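Local atomic coordinates of chitinase A (Cycas revoluta, PDB entry 4MNK), a protein that probably hydrolyses chitin as a plant class V chitinase of glycoside hydrolase family 18, and binds N-acetylglucosamine oligomers. Residues P122-M128 and V172-P176; P41-V45 and R98-S103; I104-R108 and S149-L154; M229-K233 and K320-G324. One frame throughout, in Å; residues are numbered along the deposited sequence.

Interaction 1 of 4, residues P122-M128 and V172-P176; sequences PEPQLEM and VTEYP
The Tyr175 ring is approached at a slant by two groups of segment 122-128: Met128 CE lies 4.0 Å from Tyr175 CD2, and Pro122 CG lies 4.0 Å from Tyr175 CE2. Its OH is held by the backbone N of Tyr161. The Gln125 amide is met from above its carbonyl plane, 46° out of it, where Thr173 OG1 donates to Gln125 OE1 at 2.8 Å. With OG1 of Thr173 anti to the backbone N (chi1 -170°), its methyl CG2 falls between the backbone N and the carbonyl carbon and lies 3.5 Å from Pro122 O, close to Glu123 CB. Thr173 and Val172 both face Leu166 in a classic beta bulge of the short hairpin 165-166/173-174, which here packs against the start of barrel helix 125-149; Pro124, after a cis peptide bond, is the N-cap. Without the hydroxyl and methyl of Thr173, as with an alanine here, Gln125 OE1 is likely to lose this donor and a gap to open beside Glu123 CB and Met128 CB. Met128, bent at chi2 and chi3, brings SD to 3.8 Å from Pro176 CD and lays CE 3.4 Å from Glu174 O. At the outer end, water 1 accepts from Gln125 N and donates to Val172 O.

Interaction 2 of 4, residues P41-V45 and R98-S103; sequences PTFEV and RFVKSS
Arg98 runs out along segment 41-45, touching it nearly all the way. Its CB is near both Thr42 O and Glu44 OE2, CG stays close to the same two oxygens, and CD is 3.5 Å from Glu44 OE2. A bend at chi3 (-61°) then swings the guanidinium over to the loop carbonyls: NE donates to Thr42 O at 2.7 Å, almost straight (166°) and with the acceptor in the guanidinium plane. NH2 gives a longer, more bent bond (3.3 Å) to Pro41 O, which it meets in the carbonyl plane, while lying near the edge of the Phe43 ring. Were a leucine to stand in for Arg98, the carbonyls of Pro41 and Thr42 would probably lose these N-H donors and this loop be less tightly held. Segment 41-45 belongs to the loop that leads from barrel strand 30-36 to helix 52-63, here laid across helix 93-110 of the TIM barrel. One helical turn on, Ser102 OG accepts from Val45 N at 2.9 Å and donates to Arg98 O at 2.8 Å. Water 2 donates to the same carbonyl and to Glu44 OE1. Val45 CG2 packs obliquely on the Phe99 ring, 3.3 Å from Phe99 CD1; strand 70-77 adds Ile75 to both side chains.

Interaction 3 of 4, residues I104-R108 and S149-L154; sequences IALAR and SGKPRL
Ile104 and Leu154 mark the nearest backbone approach, their CA atoms 7.9 Å apart, so side chains do the bridging between helix 93-110 and segment 149-154. In the TIM barrel this segment is the loop, starting at the helix's last residue, that leads from helix 125-149 into strand 155-161. Gly150 leaves the helix with positive phi (85°), and Ser149 OG accepts from Lys151 N in an ST turn and is itself hydrogen-bonded to Glu145 O. Leu154 reaches back to the other helix: its CD1 lies 3.9 Å from Ile104 CG2, and its CD2 lies 3.9 Å from Ala107 CB. The main bridge is Arg108. Its chain is bent at chi2 (-56°) and then extended, which carries the guanidinium out from the helix between two apolar groups. Lys151 CD sits over the centre of one face, 4.0 Å from Arg108 CZ; Leu154 CD2 covers the opposite face toward the rim, 3.7 Å from Arg108 NH1. The extended Lys151 slides past the arginine in the opposite direction, bringing its ammonium near Arg108 NE, a like-charge approach probably eased by Glu145, which forms a salt bridge with NE. In the guanidinium plane, Arg108 NH2 donates to Pro152 O at 3.0 Å and 166°, and water 3 accepts from Arg108 NH1 while donating to Pro152 O at 2.6 Å.

Interaction 4 of 4, residues M229-K233 and K320-G324; sequences MPPEK and KRLGG
Arg321 closes helix 307-319 with a Schellman motif, its positive phi (67°) turning the chain toward strand 324-328, and the turn packs against the short 3-10 segment 231-233 that precedes strand 234-247. The two strands are parallel neighbours in the TIM barrel, so the contact joins the loops that enter them. It is made largely by backbone. The CA atoms of Glu232 and Gly323 come within 3.9 Å of each other, and two carbonyls of the 3-10 turn point at the other loop. Pro231 O receives the CA-H of Leu322 at 3.3 Å from CA, fairly straight (157°), while Gly323 N gives it only a weak hydrogen bond of 3.4 Å, bent to 123°. Gly323 is also bonded through its backbone to Leu5 and Leu234, which ties the turn to both flanking strands. Glu232 O, in turn, lies 3.3 Å from Gly323 CA; a CB there would fall 2.3 Å from the same oxygen, a clash. On the outer side, Pro231 lies against the Arg321 carbonyl and over one face of the guanidinium, although Pro231 has two deposited conformers, so the detail of that packing is doubtful. The Leu322 side chain packs on Ile221, Leu234 and Leu236, yet its CD2 still lies 3.9 Å from Pro231 O. With C-H donors and one weak N-H as the polar links, the joint probably relies on close backbone approach, possible because Gly323 has no side chain.

In the fold
All four contacts lie within the glycoside hydrolase family 18 TIM barrel and tie its peripheral loops and helices together. Interactions 2 and 3 share helix 93-110: their centres are about 15 Å apart, and they touch where Val45 CG1 packs 3.8 Å from Leu106 CD2. Interactions 1 and 3 sit at the two ends of helix 125-149 and cross along the chain, their segments alternating. The centres of these two contacts are about 29 Å apart. Interaction 4 follows all the others in sequence and joins the loops entering strands 234-247 and 324-328; its centre is about 22 Å from that of interaction 1 and about 31 Å from that of interaction 2. The contacts thus join loops and helices at well-separated places around the barrel.

Interaction 1 of 4, residues P122-M128 and V172-P176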
loop_
_atom_site.group_PDB
_atom_site.type_symbol
_atom_site.label_atom_id
_atom_site.label_comp_id
_atom_site.label_asym_id
_atom_site.label_seq_id
_atom_site.Cartn_x
_atom_site.Cartn_y
_atom_site.Cartn_z
ATOM N N PRO A 122 -1.721 -14.451 0.630
ATOM C CA PRO A 122 -2.565 -15.651 0.597
ATOM C C PRO A 122 -1.974 -16.746 -0.297
ATOM O O PRO A 122 -2.502 -17.043 -1.374
ATOM C CB PRO A 122 -3.895 -15.131 0.046
ATOM C CG PRO A 122 -3.523 -13.933 -0.763
ATOM C CD PRO A 122 -2.366 -13.308 -0.047
ATOM N N GLU A 123 -0.872 -17.327 0.168
ATOM C CA GLU A 123 -0.187 -18.412 -0.522
ATOM C C GLU A 123 0.369 -19.368 0.537
ATOM O O GLU A 123 0.676 -18.934 1.648
ATOM C CB GLU A 123 0.919 -17.867 -1.444
ATOM C CG GLU A 123 2.023 -17.052 -0.762
ATOM C CD GLU A 123 3.131 -17.913 -0.176
ATOM O OE1 GLU A 123 3.270 -19.083 -0.591
ATOM O OE2 GLU A 123 3.866 -17.414 0.704
ATOM N N PRO A 124 0.502 -20.669 0.209
ATOM C CA PRO A 124 0.222 -21.349 -1.063
ATOM C C PRO A 124 -1.274 -21.575 -1.336
ATOM O O PRO A 124 -2.119 -20.890 -0.754
ATOM C CB PRO A 124 0.972 -22.677 -0.916
ATOM C CG PRO A 124 0.994 -22.927 0.536
ATOM C CD PRO A 124 1.119 -21.583 1.188
ATOM N N GLN A 125 -1.592 -22.524 -2.218
ATOM C CA GLN A 125 -2.966 -22.712 -2.697
ATOM C C GLN A 125 -4.009 -22.831 -1.581
ATOM O O GLN A 125 -5.075 -22.219 -1.665
ATOM C CB GLN A 125 -3.055 -23.904 -3.660
ATOM C CG GLN A 125 -4.425 -24.108 -4.313
ATOM C CD GLN A 125 -4.914 -22.901 -5.107
ATOM O OE1 GLN A 125 -4.135 -22.215 -5.773
ATOM N NE2 GLN A 125 -6.216 -22.647 -5.048
ATOM N N LEU A 126 -3.704 -23.611 -0.542
ATOM C CA LEU A 126 -4.614 -23.755 0.596
ATOM C C LEU A 126 -4.975 -22.403 1.205
ATOM O O LEU A 126 -6.138 -22.147 1.526
ATOM C CB LEU A 126 -4.024 -24.679 1.670
ATOM C CG LEU A 126 -4.831 -24.798 2.972
ATOM C CD1 LEU A 126 -6.230 -25.363 2.722
ATOM C CD2 LEU A 126 -4.090 -25.631 4.001
ATOM N N GLU A 127 -3.975 -21.541 1.351
ATOM C CA GLU A 127 -4.186 -20.226 1.940
ATOM C C GLU A 127 -5.027 -19.311 1.057
ATOM O O GLU A 127 -5.842 -18.544 1.568
ATOM C CB GLU A 127 -2.858 -19.578 2.336
ATOM C CG GLU A 127 -2.094 -20.357 3.410
ATOM C CD GLU A 127 -2.958 -20.741 4.610
ATOM O OE1 GLU A 127 -3.845 -19.954 5.004
ATOM O OE2 GLU A 127 -2.740 -21.833 5.170
ATOM N N MET A 128 -4.854 -19.407 -0.261
ATOM C CA MET A 128 -5.720 -18.674 -1.184
ATOM C C MET A 128 -7.162 -19.179 -1.092
ATOM O O MET A 128 -8.094 -18.380 -1.016
ATOM C CB MET A 128 -5.207 -18.756 -2.624
ATOM C CG MET A 128 -6.024 -17.935 -3.631
ATOM S SD MET A 128 -6.061 -16.161 -3.282
ATOM C CE MET A 128 -4.452 -15.666 -3.893
ATOM N N VAL A 172 2.633 -20.779 -7.231
ATOM C CA VAL A 172 1.983 -21.705 -6.299
ATOM C C VAL A 172 0.479 -21.440 -6.227
ATOM O O VAL A 172 -0.313 -22.349 -5.965
ATOM C CB VAL A 172 2.636 -21.693 -4.882
ATOM C CG1 VAL A 172 4.129 -21.949 -4.982
ATOM C CG2 VAL A 172 2.368 -20.386 -4.134
ATOM N N THR A 173 0.107 -20.182 -6.459
ATOM C CA THR A 173 -1.286 -19.759 -6.565
ATOM C C THR A 173 -1.334 -18.416 -7.300
ATOM O O THR A 173 -0.300 -17.902 -7.737
ATOM C CB THR A 173 -1.998 -19.696 -5.174
ATOM O OG1 THR A 173 -3.408 -19.513 -5.359
ATOM C CG2 THR A 173 -1.434 -18.578 -4.297
ATOM N N GLU A 174 -2.533 -17.864 -7.455
ATOM C CA GLU A 174 -2.707 -16.578 -8.116
ATOM C C GLU A 174 -3.986 -15.921 -7.627
ATOM O O GLU A 174 -4.885 -16.601 -7.135
ATOM C CB GLU A 174 -2.731 -16.743 -9.640
ATOM C CG GLU A 174 -3.890 -17.562 -10.188
ATOM C CD GLU A 174 -3.702 -17.904 -11.650
ATOM O OE1 GLU A 174 -2.871 -18.786 -11.950
ATOM O OE2 GLU A 174 -4.384 -17.287 -12.493
ATOM N N TYR A 175 -4.068 -14.602 -7.761
ATOM C CA TYR A 175 -5.269 -13.880 -7.362
ATOM C C TYR A 175 -6.415 -14.178 -8.324
ATOM O O TYR A 175 -6.254 -14.044 -9.541
ATOM C CB TYR A 175 -5.007 -12.377 -7.303
ATOM C CG TYR A 175 -4.068 -11.955 -6.198
ATOM C CD1 TYR A 175 -2.724 -11.703 -6.462
ATOM C CD2 TYR A 175 -4.525 -11.800 -4.888
ATOM C CE1 TYR A 175 -1.850 -11.312 -5.450
ATOM C CE2 TYR A 175 -3.662 -11.410 -3.865
ATOM C CZ TYR A 175 -2.324 -11.163 -4.154
ATOM O OH TYR A 175 -1.457 -10.767 -3.157
ATOM N N PRO A 176 -7.572 -14.599 -7.782
ATOM C CA PRO A 176 -8.728 -14.869 -8.638
ATOM C C PRO A 176 -9.415 -13.555 -9.018
ATOM O O PRO A 176 -10.193 -13.010 -8.233
ATOM C CB PRO A 176 -9.620 -15.749 -7.754
ATOM C CG PRO A 176 -9.266 -15.369 -6.347
ATOM C CD PRO A 176 -7.830 -14.917 -6.363
HETATM O O HOH W 1 0.170 -24.542 -3.610
#

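Interaction 2 of 4, residues P41-V45 and R98-S103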
loop_
_atom_site.group_PDB
_atom_site.type_symbol
_atom_site.label_atom_id
_atom_site.label_comp_id
_atom_site.label_asym_id
_atom_site.label_seq_id
_atom_site.Cartn_x
_atom_site.Cartn_y
_atom_site.Cartn_z
ATOM N N PRO A 41 -6.818 -15.160 19.740
ATOM C CA PRO A 41 -7.571 -16.204 19.038
ATOM C C PRO A 41 -9.066 -15.927 18.823
ATOM O O PRO A 41 -9.719 -16.674 18.092
ATOM C CB PRO A 41 -7.399 -17.413 19.960
ATOM C CG PRO A 41 -7.349 -16.816 21.323
ATOM C CD PRO A 41 -6.705 -15.458 21.181
ATOM N N THR A 42 -9.607 -14.881 19.445
ATOM C CA THR A 42 -11.036 -14.581 19.302
ATOM C C THR A 42 -11.351 -13.985 17.934
ATOM O O THR A 42 -12.468 -14.128 17.431
ATOM C CB THR A 42 -11.565 -13.616 20.390
ATOM O OG1 THR A 42 -10.957 -12.326 20.237
ATOM C CG2 THR A 42 -11.303 -14.157 21.794
ATOM N N PHE A 43 -10.361 -13.314 17.346
ATOM C CA PHE A 43 -10.525 -12.594 16.077
ATOM C C PHE A 43 -11.651 -11.567 16.127
ATOM O O PHE A 43 -12.343 -11.317 15.135
ATOM C CB PHE A 43 -10.646 -13.559 14.888
ATOM C CG PHE A 43 -9.397 -14.345 14.637
ATOM C CD1 PHE A 43 -9.303 -15.679 15.025
ATOM C CD2 PHE A 43 -8.294 -13.739 14.043
ATOM C CE1 PHE A 43 -8.134 -16.400 14.808
ATOM C CE2 PHE A 43 -7.123 -14.449 13.821
ATOM C CZ PHE A 43 -7.042 -15.785 14.203
ATOM N N GLU A 44 -11.819 -10.982 17.310
ATOM C CA GLU A 44 -12.630 -9.790 17.476
ATOM C C GLU A 44 -11.731 -8.621 17.096
ATOM O O GLU A 44 -10.957 -8.109 17.912
ATOM C CB GLU A 44 -13.153 -9.668 18.912
ATOM C CG GLU A 44 -13.919 -10.895 19.427
ATOM C CD GLU A 44 -15.264 -11.113 18.753
ATOM O OE1 GLU A 44 -15.864 -10.136 18.257
ATOM O OE2 GLU A 44 -15.730 -12.274 18.735
ATOM N N VAL A 45 -11.817 -8.239 15.824
ATOM C CA VAL A 45 -10.949 -7.225 15.230
ATOM C C VAL A 45 -11.081 -5.897 15.975
ATOM O O VAL A 45 -12.178 -5.506 16.372
ATOM C CB VAL A 45 -11.249 -7.066 13.718
ATOM C CG1 VAL A 45 -10.413 -5.959 13.088
ATOM C CG2 VAL A 45 -10.992 -8.375 13.001
ATOM N N ARG A 98 -16.629 -14.578 13.364
ATOM C CA ARG A 98 -16.311 -13.568 14.373
ATOM C C ARG A 98 -15.555 -12.389 13.759
ATOM O O ARG A 98 -15.835 -11.235 14.085
ATOM C CB ARG A 98 -15.520 -14.175 15.539
ATOM C CG ARG A 98 -16.276 -15.260 16.307
ATOM C CD ARG A 98 -15.618 -15.597 17.637
ATOM N NE ARG A 98 -14.254 -16.106 17.484
ATOM C CZ ARG A 98 -13.937 -17.378 17.257
ATOM N NH1 ARG A 98 -14.884 -18.302 17.141
ATOM N NH2 ARG A 98 -12.663 -17.729 17.140
ATOM N N PHE A 99 -14.615 -12.690 12.863
ATOM C CA PHE A 99 -13.842 -11.671 12.153
ATOM C C PHE A 99 -14.748 -10.783 11.306
ATOM O O PHE A 99 -14.634 -9.560 11.339
ATOM C CB PHE A 99 -12.779 -12.331 11.267
ATOM C CG PHE A 99 -11.993 -11.360 10.418
ATOM C CD1 PHE A 99 -10.744 -10.906 10.834
ATOM C CD2 PHE A 99 -12.490 -10.909 9.197
ATOM C CE1 PHE A 99 -10.005 -10.016 10.051
ATOM C CE2 PHE A 99 -11.759 -10.015 8.410
ATOM C CZ PHE A 99 -10.517 -9.570 8.842
ATOM N N VAL A 100 -15.639 -11.409 10.544
ATOM C CA VAL A 100 -16.520 -10.682 9.634
ATOM C C VAL A 100 -17.440 -9.732 10.409
ATOM O O VAL A 100 -17.549 -8.549 10.067
ATOM C CB VAL A 100 -17.308 -11.661 8.729
ATOM C CG1 VAL A 100 -18.482 -10.975 8.064
ATOM C CG2 VAL A 100 -16.381 -12.266 7.679
ATOM N N LYS A 101 -18.066 -10.245 11.468
ATOM C CA LYS A 101 -18.976 -9.456 12.297
ATOM C C LYS A 101 -18.252 -8.292 12.977
ATOM O O LYS A 101 -18.736 -7.155 12.957
ATOM C CB LYS A 101 -19.656 -10.346 13.341
ATOM C CG LYS A 101 -20.663 -9.627 14.230
ATOM C CD LYS A 101 -21.264 -10.579 15.256
ATOM C CE LYS A 101 -22.294 -9.883 16.131
ATOM N NZ LYS A 101 -23.515 -9.492 15.371
ATOM N N SER A 102 -17.098 -8.577 13.576
ATOM C CA SER A 102 -16.350 -7.560 14.316
ATOM C C SER A 102 -15.710 -6.494 13.421
ATOM O O SER A 102 -15.598 -5.340 13.831
ATOM C CB SER A 102 -15.307 -8.190 15.243
ATOM O OG SER A 102 -14.309 -8.874 14.509
ATOM N N SER A 103 -15.300 -6.873 12.212
ATOM C CA SER A 103 -14.687 -5.917 11.287
ATOM C C SER A 103 -15.701 -4.891 10.784
ATOM O O SER A 103 -15.403 -3.698 10.718
ATOM C CB SER A 103 -14.008 -6.629 10.114
ATOM O OG SER A 103 -14.944 -7.353 9.339
HETATM O O HOH W 2 -17.468 -11.017 16.343
#

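Interaction 3 of 4, residues I104-R108 and S149-L154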
loop_
_atom_site.group_PDB
_atom_site.type_symbol
_atom_site.label_atom_id
_atom_site.label_comp_id
_atom_site.label_asym_id
_atom_site.label_seq_id
_atom_site.Cartn_x
_atom_site.Cartn_y
_atom_site.Cartn_z
ATOM N N ILE A 104 -16.901 -5.360 10.446
ATOM C CA ILE A 104 -17.983 -4.475 10.023
ATOM C C ILE A 104 -18.370 -3.538 11.171
ATOM O O ILE A 104 -18.510 -2.330 10.973
ATOM C CB ILE A 104 -19.190 -5.283 9.500
ATOM C CG1 ILE A 104 -18.829 -5.953 8.170
ATOM C CG2 ILE A 104 -20.423 -4.392 9.348
ATOM C CD1 ILE A 104 -19.764 -7.062 7.763
ATOM N N ALA A 105 -18.496 -4.097 12.375
ATOM C CA ALA A 105 -18.814 -3.311 13.568
ATOM C C ALA A 105 -17.746 -2.256 13.855
ATOM O O ALA A 105 -18.069 -1.135 14.242
ATOM C CB ALA A 105 -19.007 -4.221 14.777
ATOM N N LEU A 106 -16.483 -2.619 13.655
ATOM C CA LEU A 106 -15.362 -1.711 13.875
ATOM C C LEU A 106 -15.409 -0.495 12.949
ATOM O O LEU A 106 -15.241 0.646 13.399
ATOM C CB LEU A 106 -14.036 -2.453 13.703
ATOM C CG LEU A 106 -12.772 -1.714 14.139
ATOM C CD1 LEU A 106 -12.658 -1.700 15.649
ATOM C CD2 LEU A 106 -11.560 -2.385 13.534
ATOM N N ALA A 107 -15.641 -0.737 11.659
ATOM C CA ALA A 107 -15.713 0.352 10.690
ATOM C C ALA A 107 -16.829 1.329 11.062
ATOM O O ALA A 107 -16.622 2.542 11.067
ATOM C CB ALA A 107 -15.907 -0.189 9.282
ATOM N N ARG A 108 -18.002 0.798 11.405
ATOM C CA ARG A 108 -19.121 1.646 11.811
ATOM C C ARG A 108 -18.843 2.378 13.122
ATOM O O ARG A 108 -19.189 3.551 13.259
ATOM C CB ARG A 108 -20.422 0.840 11.914
ATOM C CG ARG A 108 -20.921 0.258 10.591
ATOM C CD ARG A 108 -21.112 1.326 9.523
ATOM N NE ARG A 108 -21.834 0.799 8.369
ATOM C CZ ARG A 108 -21.914 1.398 7.184
ATOM N NH1 ARG A 108 -21.303 2.559 6.969
ATOM N NH2 ARG A 108 -22.601 0.828 6.205
ATOM N N SER A 149 -29.145 -1.701 8.063
ATOM C CA SER A 149 -28.884 -0.347 8.562
ATOM C C SER A 149 -29.492 0.741 7.676
ATOM O O SER A 149 -29.806 1.832 8.155
ATOM C CB SER A 149 -27.377 -0.106 8.713
ATOM O OG SER A 149 -26.745 0.013 7.447
ATOM N N GLY A 150 -29.640 0.444 6.387
ATOM C CA GLY A 150 -30.138 1.416 5.411
ATOM C C GLY A 150 -29.049 2.311 4.844
ATOM O O GLY A 150 -29.303 3.118 3.949
ATOM N N LYS A 151 -27.834 2.162 5.368
ATOM C CA LYS A 151 -26.686 2.961 4.945
ATOM C C LYS A 151 -26.052 2.372 3.681
ATOM O O LYS A 151 -26.205 1.175 3.417
ATOM C CB LYS A 151 -25.643 3.018 6.066
ATOM C CG LYS A 151 -26.134 3.645 7.362
ATOM C CD LYS A 151 -25.095 3.502 8.460
ATOM C CE LYS A 151 -25.640 3.963 9.801
ATOM N NZ LYS A 151 -24.650 3.765 10.897
ATOM N N PRO A 152 -25.341 3.208 2.892
ATOM C CA PRO A 152 -24.569 2.672 1.769
ATOM C C PRO A 152 -23.590 1.617 2.270
ATOM O O PRO A 152 -23.021 1.772 3.359
ATOM C CB PRO A 152 -23.799 3.889 1.253
ATOM C CG PRO A 152 -24.598 5.058 1.681
ATOM C CD PRO A 152 -25.245 4.678 2.976
ATOM N N ARG A 153 -23.402 0.549 1.501
ATOM C CA ARG A 153 -22.518 -0.521 1.943
ATOM C C ARG A 153 -21.098 -0.011 2.152
ATOM O O ARG A 153 -20.632 0.902 1.463
ATOM C CB ARG A 153 -22.554 -1.740 1.004
ATOM C CG ARG A 153 -21.809 -1.604 -0.310
ATOM C CD ARG A 153 -21.728 -2.951 -1.014
ATOM N NE ARG A 153 -21.100 -2.853 -2.329
ATOM C CZ ARG A 153 -21.759 -2.659 -3.471
ATOM N NH1 ARG A 153 -23.083 -2.539 -3.477
ATOM N NH2 ARG A 153 -21.088 -2.585 -4.612
ATOM N N LEU A 154 -20.430 -0.592 3.139
ATOM C CA LEU A 154 -19.019 -0.337 3.357
ATOM C C LEU A 154 -18.242 -0.680 2.098
ATOM O O LEU A 154 -18.549 -1.662 1.414
ATOM C CB LEU A 154 -18.510 -1.184 4.522
ATOM C CG LEU A 154 -18.966 -0.778 5.924
ATOM C CD1 LEU A 154 -18.658 -1.888 6.913
ATOM C CD2 LEU A 154 -18.313 0.535 6.352
HETATM O O HOH W 3 -21.382 3.653 4.192
#

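Interaction 4 of 4, residues M229-K233 and K320-G324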
loop_
_atom_site.group_PDB
_atom_site.type_symbol
_atom_site.label_atom_id
_atom_site.label_comp_id
_atom_site.label_asym_id
_atom_site.label_seq_id
_atom_site.Cartn_x
_atom_site.Cartn_y
_atom_site.Cartn_z
ATOM N N MET A 229 -8.776 -8.656 -14.995
ATOM C CA MET A 229 -9.202 -7.644 -14.033
ATOM C C MET A 229 -9.673 -6.391 -14.768
ATOM O O MET A 229 -8.932 -5.860 -15.601
ATOM C CB MET A 229 -8.068 -7.282 -13.067
ATOM C CG MET A 229 -8.501 -6.335 -11.956
ATOM S SD MET A 229 -9.549 -7.152 -10.738
ATOM C CE MET A 229 -8.305 -7.895 -9.683
ATOM N N PRO A 230 -10.903 -5.917 -14.472
ATOM C CA PRO A 230 -11.321 -4.631 -15.026
ATOM C C PRO A 230 -10.307 -3.572 -14.592
ATOM O O PRO A 230 -9.963 -3.517 -13.404
ATOM C CB PRO A 230 -12.680 -4.383 -14.365
ATOM C CG PRO A 230 -13.173 -5.733 -13.981
ATOM C CD PRO A 230 -11.947 -6.513 -13.619
ATOM N N PRO A 231 -9.826 -2.742 -15.539
ATOM C CA PRO A 231 -8.745 -1.795 -15.244
ATOM C C PRO A 231 -9.079 -0.833 -14.105
ATOM O O PRO A 231 -8.194 -0.487 -13.317
ATOM C CB PRO A 231 -8.565 -1.038 -16.565
ATOM C CG PRO A 231 -9.845 -1.238 -17.304
ATOM C CD PRO A 231 -10.301 -2.608 -16.928
ATOM N N GLU A 232 -10.346 -0.434 -14.009
ATOM C CA GLU A 232 -10.801 0.482 -12.957
ATOM C C GLU A 232 -10.718 -0.104 -11.533
ATOM O O GLU A 232 -10.801 0.637 -10.552
ATOM C CB GLU A 232 -12.214 1.010 -13.263
ATOM C CG GLU A 232 -13.356 0.020 -13.025
ATOM C CD GLU A 232 -13.654 -0.891 -14.213
ATOM O OE1 GLU A 232 -14.675 -1.610 -14.151
ATOM O OE2 GLU A 232 -12.889 -0.900 -15.203
ATOM N N LYS A 233 -10.543 -1.424 -11.433
ATOM C CA LYS A 233 -10.394 -2.115 -10.147
ATOM C C LYS A 233 -8.952 -2.108 -9.629
ATOM O O LYS A 233 -8.692 -2.565 -8.514
ATOM C CB LYS A 233 -10.890 -3.566 -10.255
ATOM C CG LYS A 233 -12.373 -3.729 -10.569
ATOM C CD LYS A 233 -13.233 -3.523 -9.331
ATOM C CE LYS A 233 -14.700 -3.742 -9.636
ATOM N NZ LYS A 233 -15.542 -3.580 -8.422
ATOM N N LYS A 320 -3.202 3.561 -18.752
ATOM C CA LYS A 320 -3.609 2.167 -18.597
ATOM C C LYS A 320 -5.047 2.017 -18.105
ATOM O O LYS A 320 -5.520 0.896 -17.896
ATOM C CB LYS A 320 -2.641 1.413 -17.678
ATOM C CG LYS A 320 -1.259 1.167 -18.273
ATOM C CD LYS A 320 -1.297 0.364 -19.579
ATOM C CE LYS A 320 -1.753 -1.069 -19.358
ATOM N NZ LYS A 320 -1.833 -1.830 -20.636
ATOM N N ARG A 321 -5.733 3.148 -17.927
ATOM C CA ARG A 321 -7.157 3.192 -17.555
ATOM C C ARG A 321 -7.433 2.655 -16.148
ATOM O O ARG A 321 -8.520 2.148 -15.854
ATOM C CB ARG A 321 -8.016 2.473 -18.605
ATOM C CG ARG A 321 -7.627 2.828 -20.036
ATOM C CD ARG A 321 -8.369 2.000 -21.054
ATOM N NE ARG A 321 -8.139 0.568 -20.884
ATOM C CZ ARG A 321 -8.813 -0.374 -21.533
ATOM N NH1 ARG A 321 -8.548 -1.654 -21.313
ATOM N NH2 ARG A 321 -9.754 -0.035 -22.404
ATOM N N LEU A 322 -6.441 2.792 -15.276
ATOM C CA LEU A 322 -6.545 2.286 -13.912
ATOM C C LEU A 322 -7.500 3.136 -13.080
ATOM O O LEU A 322 -7.825 4.265 -13.453
ATOM C CB LEU A 322 -5.160 2.204 -13.258
ATOM C CG LEU A 322 -4.065 1.431 -14.005
ATOM C CD1 LEU A 322 -2.834 1.308 -13.132
ATOM C CD2 LEU A 322 -4.528 0.053 -14.481
ATOM N N GLY A 323 -7.961 2.580 -11.961
ATOM C CA GLY A 323 -8.871 3.285 -11.066
ATOM C C GLY A 323 -8.236 4.499 -10.414
ATOM O O GLY A 323 -8.929 5.452 -10.062
ATOM N N GLY A 324 -6.914 4.461 -10.262
ATOM C CA GLY A 324 -6.165 5.554 -9.658
ATOM C C GLY A 324 -4.835 5.087 -9.115
ATOM O O GLY A 324 -4.237 4.146 -9.635
#